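Local coordinates for cyclic nucleotide-binding domain (CNMP-BD) protein (Geobacter metallireducens, PDB 3MDP) that probably binds a small ligand such as a cyclic nucleotide in its double-stranded beta-helix and may act as a DNA-binding transcription factor, at residues 32-37 / 103-108. Residues are numbered along the deposited sequence; the frame is centred on the assembly and turned at random.
Sequences KSFPTG and KPVRVV
Phe34, Val107 and Lys32 bury the most surface where the edge strand 29-34 runs antiparallel to strand 105-111. Phe34 and Val105 form one hydrogen-bonded pair, with Phe34 N to Val105 O at 2.8 Å; Lys32 and Val107 form the other, with bonds of 2.9 Å both from Lys32 N to Val107 O and from Val107 N to Lys32 O. All four side chains share one face of the sheet. The Phe34 ring meets the valines by its edge: CE1 lies 3.9 Å from Val107 CG2, a methyl in the ring plane, while CD1 reaches Val105 CG1 at 4.2 Å. Val107 CG1 stands beside its own backbone N (chi1 -57°), which leaves CG2 between that N and the carbonyl carbon, 3.8 Å from Lys32 CB. Branched valines suit such a strand, and the flat ring spans two of them before touching Met51 on strand 49-55. Lysine fits the margin: its CB packs on Val107 while the rest of the chain leads away. Backbone bonds thus set the register of this jelly-roll sheet, buried Val105 and Val107 pack with the Phe34 ring edge on their shared face, and the Lys32 amino group is salt-bridged to Asp109 and Glu30.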
loop_
_atom_site.group_PDB
_atom_site.type_symbol
_atom_site.label_atom_id
_atom_site.label_comp_id
_atom_site.label_asym_id
_atom_site.label_seq_id
_atom_site.Cartn_x
_atom_site.Cartn_y
_atom_site.Cartn_z
ATOM N N LYS A 32 18.597 -0.063 15.637
ATOM C CA LYS A 32 19.127 -1.426 15.718
ATOM C C LYS A 32 20.106 -1.660 14.565
ATOM O O LYS A 32 19.987 -1.022 13.517
ATOM C CB LYS A 32 17.998 -2.455 15.636
ATOM C CG LYS A 32 17.148 -2.569 16.899
ATOM C CD LYS A 32 16.455 -3.912 16.961
ATOM C CE LYS A 32 15.820 -4.151 18.337
ATOM N NZ LYS A 32 14.681 -3.264 18.595
ATOM N N SER A 33 21.084 -2.544 14.790
ATOM C CA SER A 33 22.039 -2.947 13.755
ATOM C C SER A 33 21.920 -4.455 13.501
ATOM O O SER A 33 21.617 -5.226 14.422
ATOM C CB SER A 33 23.463 -2.616 14.194
ATOM O OG SER A 33 23.768 -1.244 14.070
ATOM N N PHE A 34 22.143 -4.857 12.247
ATOM C CA PHE A 34 22.159 -6.276 11.841
ATOM C C PHE A 34 23.360 -6.512 10.933
ATOM O O PHE A 34 23.653 -5.696 10.052
ATOM C CB PHE A 34 20.890 -6.689 11.101
ATOM C CG PHE A 34 19.638 -6.588 11.927
ATOM C CD1 PHE A 34 18.917 -5.398 11.956
ATOM C CD2 PHE A 34 19.191 -7.665 12.697
ATOM C CE1 PHE A 34 17.783 -5.271 12.740
ATOM C CE2 PHE A 34 18.021 -7.566 13.488
ATOM C CZ PHE A 34 17.319 -6.368 13.502
ATOM N N PRO A 35 24.062 -7.627 11.142
ATOM C CA PRO A 35 25.222 -7.905 10.284
ATOM C C PRO A 35 24.799 -8.503 8.947
ATOM O O PRO A 35 23.707 -9.093 8.836
ATOM C CB PRO A 35 25.993 -8.960 11.084
ATOM C CG PRO A 35 24.941 -9.699 11.853
ATOM C CD PRO A 35 23.846 -8.681 12.160
ATOM N N THR A 36 25.676 -8.391 7.959
ATOM C CA THR A 36 25.498 -9.037 6.655
ATOM C C THR A 36 25.133 -10.497 6.796
ATOM O O THR A 36 25.807 -11.272 7.502
ATOM C CB THR A 36 26.804 -8.955 5.835
ATOM O OG1 THR A 36 27.282 -7.620 5.912
ATOM C CG2 THR A 36 26.568 -9.327 4.361
ATOM N N GLY A 37 24.049 -10.868 6.126
ATOM C CA GLY A 37 23.599 -12.241 6.077
ATOM C C GLY A 37 22.638 -12.639 7.171
ATOM O O GLY A 37 22.163 -13.779 7.165
ATOM N N LYS A 103 24.276 -6.158 3.406
ATOM C CA LYS A 103 25.457 -5.416 3.829
ATOM C C LYS A 103 25.230 -5.116 5.300
ATOM O O LYS A 103 24.169 -5.427 5.832
ATOM C CB LYS A 103 25.644 -4.067 3.092
ATOM C CG LYS A 103 24.900 -3.847 1.835
ATOM C CD LYS A 103 25.433 -2.584 1.135
ATOM C CE LYS A 103 24.591 -2.219 -0.079
ATOM N NZ LYS A 103 25.323 -1.329 -1.046
ATOM N N PRO A 104 26.204 -4.486 5.956
ATOM C CA PRO A 104 25.929 -4.142 7.353
ATOM C C PRO A 104 24.756 -3.163 7.415
ATOM O O PRO A 104 24.729 -2.195 6.668
ATOM C CB PRO A 104 27.259 -3.553 7.849
ATOM C CG PRO A 104 28.337 -4.196 6.916
ATOM C CD PRO A 104 27.630 -4.326 5.585
ATOM N N VAL A 105 23.768 -3.460 8.258
ATOM C CA VAL A 105 22.490 -2.735 8.260
ATOM C C VAL A 105 22.278 -1.995 9.591
ATOM O O VAL A 105 22.578 -2.536 10.659
ATOM C CB VAL A 105 21.337 -3.707 7.980
ATOM C CG1 VAL A 105 19.978 -3.198 8.541
ATOM C CG2 VAL A 105 21.234 -3.996 6.481
ATOM N N ARG A 106 21.808 -0.750 9.498
ATOM C CA ARG A 106 21.174 -0.037 10.624
ATOM C C ARG A 106 19.749 0.358 10.234
ATOM O O ARG A 106 19.485 0.825 9.108
ATOM C CB ARG A 106 21.923 1.236 11.008
ATOM C CG ARG A 106 23.310 1.020 11.562
ATOM C CD ARG A 106 23.948 2.332 12.084
ATOM N NE ARG A 106 24.186 3.275 10.985
ATOM C CZ ARG A 106 23.537 4.426 10.780
ATOM N NH1 ARG A 106 22.601 4.868 11.610
ATOM N NH2 ARG A 106 23.857 5.168 9.732
ATOM N N VAL A 107 18.850 0.194 11.188
ATOM C CA VAL A 107 17.442 0.515 11.011
ATOM C C VAL A 107 16.918 1.282 12.224
ATOM O O VAL A 107 17.521 1.258 13.298
ATOM C CB VAL A 107 16.565 -0.746 10.856
ATOM C CG1 VAL A 107 17.017 -1.613 9.685
ATOM C CG2 VAL A 107 16.535 -1.619 12.195
ATOM N N VAL A 108 15.827 2.012 11.996
ATOM C CA VAL A 108 14.902 2.372 13.021
ATOM C C VAL A 108 13.875 1.242 13.114
ATOM O O VAL A 108 13.171 0.938 12.131
ATOM C CB VAL A 108 14.150 3.677 12.729
ATOM C CG1 VAL A 108 13.284 3.989 13.954
ATOM C CG2 VAL A 108 15.163 4.829 12.482
#